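Local coordinates for protein exoribonuclease II, mitochondrial (Candida glabrata, PDB 6F3H) that degrades RNA in the 3' to 5' direction as the exoribonuclease of mtEXO, the mitochondrial RNA degradosome, and binds magnesium, at residues V507-D510 with T511-V514; M700-G703 with P704-I707. The protein carries 1 engineered substitution. All blocks are in the same frame, centred on the assembly; numbering follows the deposited sequence.

Interaction 1: residues V507-D510 with T511-V514; sequences VDYD and TFQV
From Asp508 to Phe512 the backbone winds through two overlapping beta turns, Thr511 N bonding to Asp508 O at 2.8 Å and Phe512 N to Tyr509 O at 3.0 Å. Tyr509, Asp510 and Thr511 all have helical backbone angles, so this is a short piece of 3-10-like coil set into strand 505-519 of the RNB domain. That strand forms a hairpin with strand 488-499: Asp508 pairs with Glu496 and Gln513 with Ser494, so four residues on this side span a single residue of the partner. The extra length is thrown outward as the turn. Thr511 OG1 lies 3.0 Å from Asp508 O and equally far from Asp508 OD2; both bonds are weak, and which one its proton serves is not settled. The two side chains cross at about a right angle, and Thr511 also rests against Glu496. On another side of the turn, Tyr509 and Phe512 lie next to each other, both touching Leu618 of helix 603-625. Each ring carbon CG is anti to its own backbone N, chi1 179° and 177°, and the rings end up nearly parallel, 15° between planes, yet slid so far apart that they barely overlap. Tyr509 CE1 lies at the Phe512 ring, and the nearest apolar approach is Tyr509 CD1 to Phe512 CB, 3.8 Å.

Interaction 2: residues M700-G703 with P704-I707; sequences MRRG and PDLI. With nucleotides of chain C.
Asp705 OD2 is gripped by two groups, Arg702 NH2 at 2.8 Å and the backbone N of Ser698. The arginine reaches it on the syn side, with the oxygen lying in the guanidinium plane. Arg702 NE takes the other oxygen, Asp705 OD1, at 2.9 Å, which makes a side-on, two-nitrogen salt bridge; OD1 is met from above the carboxylate plane and is also bonded by Thr695 OG1. The planes of guanidinium and carboxylate stand 38° apart. A bend in the arginine chain, chi3 -72°, folds the guanidinium back toward Asp705. All of this sits at the start of helix 703-716 in the RNB domain: Arg702 is the N-cap residue, and its O accepts Leu706 N at 3.0 Å, while Gly703 O accepts Ile707 N. The Arg-Arg-x-x-Asp run recurs in relatives such as RNase R. With its NE and NH2 engaged by Asp705, Arg702 turns NH1 to the bound RNA, 3.3 Å from OP2 of A5 of chain C. Arg701 points away from the helix, its chain extended from CG to NE, and meets the same strand of RNA. Its NE bonds OP2 of C6 of chain C, and its NH2 reaches that oxygen too at 2.9 Å, besides making a weak bond to OP2 of A5. The edge of the C6 base, at C5, points at one face of the Arg701 guanidinium, toward the rim, the planes steeply tilted.

In the fold
Both contacts belong to the RNB domain, but they lie in different settings. Interaction 2 lies at the RNA path: the Arg702 side chain is about 9 Å from that of Asp410 and about 11 Å from the bound magnesium ion, which Asp401 and Asp410 hold, and Met700 N bonds Asn409 OD1, probably the engineered site, next to Asp410 in sequence. Interaction 1 is a surface feature of the hairpin 488-499/505-519, its nearest atom about 14 Å from the RNA, and it packs on helix 603-625. The two centres are 23 Å apart, with nearest atoms about 11 Å apart, so they do not touch. Interaction 1 comes earlier in the chain.

Interaction 1: residues V507-D510 with T511-V514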
loop_
_atom_site.group_PDB
_atom_site.type_symbol
_atom_site.label_atom_id
_atom_site.label_comp_id
_atom_site.label_asym_id
_atom_site.label_seq_id
_atom_site.Cartn_x
_atom_site.Cartn_y
_atom_site.Cartn_z
ATOM N N VAL A 507 5.877 31.377 9.820
ATOM C CA VAL A 507 6.983 30.722 9.148
ATOM C C VAL A 507 7.500 31.642 8.048
ATOM O O VAL A 507 6.758 32.009 7.123
ATOM C CB VAL A 507 6.519 29.373 8.579
ATOM C CG1 VAL A 507 5.182 29.559 7.837
ATOM C CG2 VAL A 507 7.576 28.780 7.675
ATOM N N ASP A 508 8.779 31.976 8.108
ATOM C CA ASP A 508 9.329 32.860 7.094
ATOM C C ASP A 508 9.832 32.007 5.943
ATOM O O ASP A 508 10.925 31.439 6.015
ATOM C CB ASP A 508 10.438 33.738 7.656
ATOM C CG ASP A 508 10.821 34.863 6.697
ATOM O OD1 ASP A 508 9.955 35.278 5.891
ATOM O OD2 ASP A 508 11.981 35.326 6.738
ATOM N N TYR A 509 9.026 31.899 4.875
ATOM C CA TYR A 509 9.434 31.065 3.749
ATOM C C TYR A 509 10.669 31.634 3.070
ATOM O O TYR A 509 11.417 30.896 2.420
ATOM C CB TYR A 509 8.302 30.899 2.731
ATOM C CG TYR A 509 8.709 30.061 1.526
ATOM C CD1 TYR A 509 8.980 28.705 1.653
ATOM C CD2 TYR A 509 8.869 30.638 0.267
ATOM C CE1 TYR A 509 9.372 27.944 0.557
ATOM C CE2 TYR A 509 9.260 29.879 -0.832
ATOM C CZ TYR A 509 9.510 28.536 -0.679
ATOM O OH TYR A 509 9.904 27.789 -1.772
ATOM N N ASP A 510 10.902 32.932 3.209
ATOM C CA ASP A 510 12.119 33.504 2.672
ATOM C C ASP A 510 13.347 33.001 3.437
ATOM O O ASP A 510 14.445 32.978 2.874
ATOM C CB ASP A 510 11.977 35.029 2.709
ATOM C CG ASP A 510 13.031 35.751 1.899
ATOM O OD1 ASP A 510 14.231 35.455 2.061
ATOM O OD2 ASP A 510 12.653 36.635 1.099
ATOM N N THR A 511 13.183 32.545 4.689
ATOM C CA THR A 511 14.272 31.853 5.387
ATOM C C THR A 511 14.606 30.512 4.755
ATOM O O THR A 511 15.737 30.023 4.880
ATOM C CB THR A 511 13.925 31.565 6.840
ATOM O OG1 THR A 511 13.291 32.694 7.434
ATOM C CG2 THR A 511 15.185 31.250 7.582
ATOM N N PHE A 512 13.620 29.888 4.128
ATOM C CA PHE A 512 13.732 28.492 3.758
ATOM C C PHE A 512 14.924 28.266 2.859
ATOM O O PHE A 512 15.120 28.973 1.870
ATOM C CB PHE A 512 12.462 28.025 3.054
ATOM C CG PHE A 512 12.527 26.598 2.576
ATOM C CD1 PHE A 512 12.238 25.546 3.430
ATOM C CD2 PHE A 512 12.899 26.305 1.273
ATOM C CE1 PHE A 512 12.305 24.220 2.987
ATOM C CE2 PHE A 512 12.966 24.990 0.832
ATOM C CZ PHE A 512 12.669 23.945 1.691
ATOM N N GLN A 513 15.677 27.230 3.165
ATOM C CA GLN A 513 16.904 26.995 2.443
ATOM C C GLN A 513 17.164 25.499 2.380
ATOM O O GLN A 513 16.858 24.772 3.328
ATOM C CB GLN A 513 18.037 27.718 3.146
ATOM C CG GLN A 513 19.259 27.894 2.336
ATOM C CD GLN A 513 20.427 28.161 3.221
ATOM O OE1 GLN A 513 21.568 27.969 2.827
ATOM N NE2 GLN A 513 20.151 28.580 4.450
ATOM N N VAL A 514 17.716 25.038 1.264
ATOM C CA VAL A 514 18.076 23.639 1.113
ATOM C C VAL A 514 19.570 23.585 0.849
ATOM O O VAL A 514 20.066 24.309 -0.022
ATOM C CB VAL A 514 17.289 22.964 -0.032
ATOM C CG1 VAL A 514 17.530 21.447 -0.057
ATOM C CG2 VAL A 514 15.800 23.250 0.049
#

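Interaction 2: residues M700-G703 with P704-I707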
loop_
_atom_site.group_PDB
_atom_site.type_symbol
_atom_site.label_atom_id
_atom_site.label_comp_id
_atom_site.label_asym_id
_atom_site.label_seq_id
_atom_site.Cartn_x
_atom_site.Cartn_y
_atom_site.Cartn_z
HETATM N N MSE A 700 15.186 6.645 2.413
HETATM C CA MSE A 700 15.763 5.283 2.413
HETATM C C MSE A 700 14.734 4.200 2.480
HETATM O O MSE A 700 15.064 3.018 2.522
HETATM C CB MSE A 700 16.672 5.048 3.594
HETATM C CG MSE A 700 17.939 5.839 3.639
HETATM SE SE MSE A 700 18.702 5.734 5.454
HETATM C CE MSE A 700 19.712 4.079 5.325
ATOM N N ARG A 701 13.487 4.613 2.578
ATOM C CA ARG A 701 12.406 3.682 2.812
ATOM C C ARG A 701 11.170 4.039 2.013
ATOM O O ARG A 701 10.190 3.302 2.084
ATOM C CB ARG A 701 12.072 3.624 4.308
ATOM C CG ARG A 701 11.458 4.890 4.856
ATOM C CD ARG A 701 11.035 4.703 6.304
ATOM N NE ARG A 701 10.497 5.928 6.890
ATOM C CZ ARG A 701 9.215 6.277 6.863
ATOM N NH1 ARG A 701 8.328 5.495 6.279
ATOM N NH2 ARG A 701 8.814 7.409 7.415
ATOM N N ARG A 702 11.195 5.136 1.260
ATOM C CA ARG A 702 10.149 5.520 0.322
ATOM C C ARG A 702 10.807 5.980 -0.967
ATOM O O ARG A 702 11.572 6.945 -0.961
ATOM C CB ARG A 702 9.277 6.641 0.874
ATOM C CG ARG A 702 8.501 6.309 2.091
ATOM C CD ARG A 702 7.388 7.311 2.223
ATOM N NE ARG A 702 7.930 8.599 2.614
ATOM C CZ ARG A 702 7.573 9.262 3.703
ATOM N NH1 ARG A 702 6.645 8.761 4.507
ATOM N NH2 ARG A 702 8.122 10.442 3.966
ATOM N N GLY A 703 10.474 5.310 -2.080
ATOM C CA GLY A 703 10.914 5.677 -3.405
ATOM C C GLY A 703 10.531 7.074 -3.853
ATOM O O GLY A 703 11.351 7.748 -4.486
ATOM N N PRO A 704 9.307 7.535 -3.576
ATOM C CA PRO A 704 9.004 8.946 -3.873
ATOM C C PRO A 704 9.999 9.905 -3.242
ATOM O O PRO A 704 10.510 10.800 -3.925
ATOM C CB PRO A 704 7.609 9.139 -3.293
ATOM C CG PRO A 704 7.085 7.825 -3.045
ATOM C CD PRO A 704 8.154 6.819 -3.038
ATOM N N ASP A 705 10.296 9.741 -1.950
ATOM C CA ASP A 705 11.275 10.619 -1.330
ATOM C C ASP A 705 12.614 10.458 -2.016
ATOM O O ASP A 705 13.256 11.440 -2.384
ATOM C CB ASP A 705 11.398 10.342 0.168
ATOM C CG ASP A 705 10.080 10.380 0.856
ATOM O OD1 ASP A 705 9.131 9.848 0.277
ATOM O OD2 ASP A 705 9.979 10.928 1.964
ATOM N N LEU A 706 13.014 9.221 -2.264
ATOM C CA LEU A 706 14.320 8.972 -2.852
ATOM C C LEU A 706 14.469 9.657 -4.199
ATOM O O LEU A 706 15.555 10.116 -4.550
ATOM C CB LEU A 706 14.544 7.477 -2.986
ATOM C CG LEU A 706 15.882 7.164 -3.634
ATOM C CD1 LEU A 706 17.014 7.604 -2.721
ATOM C CD2 LEU A 706 16.012 5.691 -3.908
ATOM N N ILE A 707 13.396 9.723 -4.975
ATOM C CA ILE A 707 13.466 10.377 -6.280
ATOM C C ILE A 707 13.497 11.890 -6.144
ATOM O O ILE A 707 14.223 12.579 -6.872
ATOM C CB ILE A 707 12.288 9.923 -7.142
ATOM C CG1 ILE A 707 12.670 8.626 -7.831
ATOM C CG2 ILE A 707 11.879 11.004 -8.102
ATOM C CD1 ILE A 707 11.693 8.209 -8.864
ATOM P P C C 6 12.197 7.209 9.905
ATOM O OP1 C C 6 13.642 7.452 10.003
ATOM O OP2 C C 6 11.438 7.582 8.700
ATOM O "O5'" C C 6 12.053 5.669 10.204
ATOM C "C5'" C C 6 12.497 5.158 11.451
ATOM C "C4'" C C 6 12.046 3.733 11.675
ATOM O "O4'" C C 6 10.615 3.666 11.919
ATOM C "C3'" C C 6 12.237 2.762 10.533
ATOM O "O3'" C C 6 13.576 2.352 10.355
ATOM C "C2'" C C 6 11.338 1.634 10.966
ATOM O "O2'" C C 6 11.934 0.998 12.074
ATOM C "C1'" C C 6 10.135 2.413 11.495
ATOM N N1 C C 6 9.079 2.576 10.457
ATOM C C2 C C 6 8.151 1.520 10.286
ATOM O O2 C C 6 8.219 0.525 11.009
ATOM N N3 C C 6 7.165 1.544 9.367
ATOM C C4 C C 6 7.082 2.602 8.592
ATOM N N4 C C 6 6.084 2.590 7.701
ATOM C C5 C C 6 7.999 3.699 8.723
ATOM C C6 C C 6 8.974 3.653 9.640
ATOM P P A C 5 7.895 10.613 8.463
ATOM O OP1 A C 5 9.009 11.378 7.860
ATOM O OP2 A C 5 7.027 9.782 7.580
ATOM O "O5'" A C 5 8.539 9.642 9.531
ATOM C "C5'" A C 5 9.344 10.182 10.558
ATOM C "C4'" A C 5 9.555 9.214 11.686
ATOM O "O4'" A C 5 8.292 8.915 12.326
ATOM C "C3'" A C 5 10.116 7.854 11.315
ATOM O "O3'" A C 5 11.518 7.877 11.174
ATOM C "C2'" A C 5 9.655 6.996 12.476
ATOM O "O2'" A C 5 10.460 7.242 13.620
ATOM C "C1'" A C 5 8.266 7.569 12.722
ATOM N N9 A C 5 7.304 6.894 11.865
ATOM C C8 A C 5 6.842 7.246 10.621
ATOM N N7 A C 5 6.009 6.379 10.104
ATOM C C5 A C 5 5.957 5.403 11.083
ATOM C C6 A C 5 5.245 4.207 11.166
ATOM N N6 A C 5 4.423 3.775 10.201
ATOM N N1 A C 5 5.426 3.475 12.294
ATOM C C2 A C 5 6.255 3.918 13.257
ATOM N N3 A C 5 6.981 5.033 13.303
ATOM C C4 A C 5 6.764 5.709 12.168
#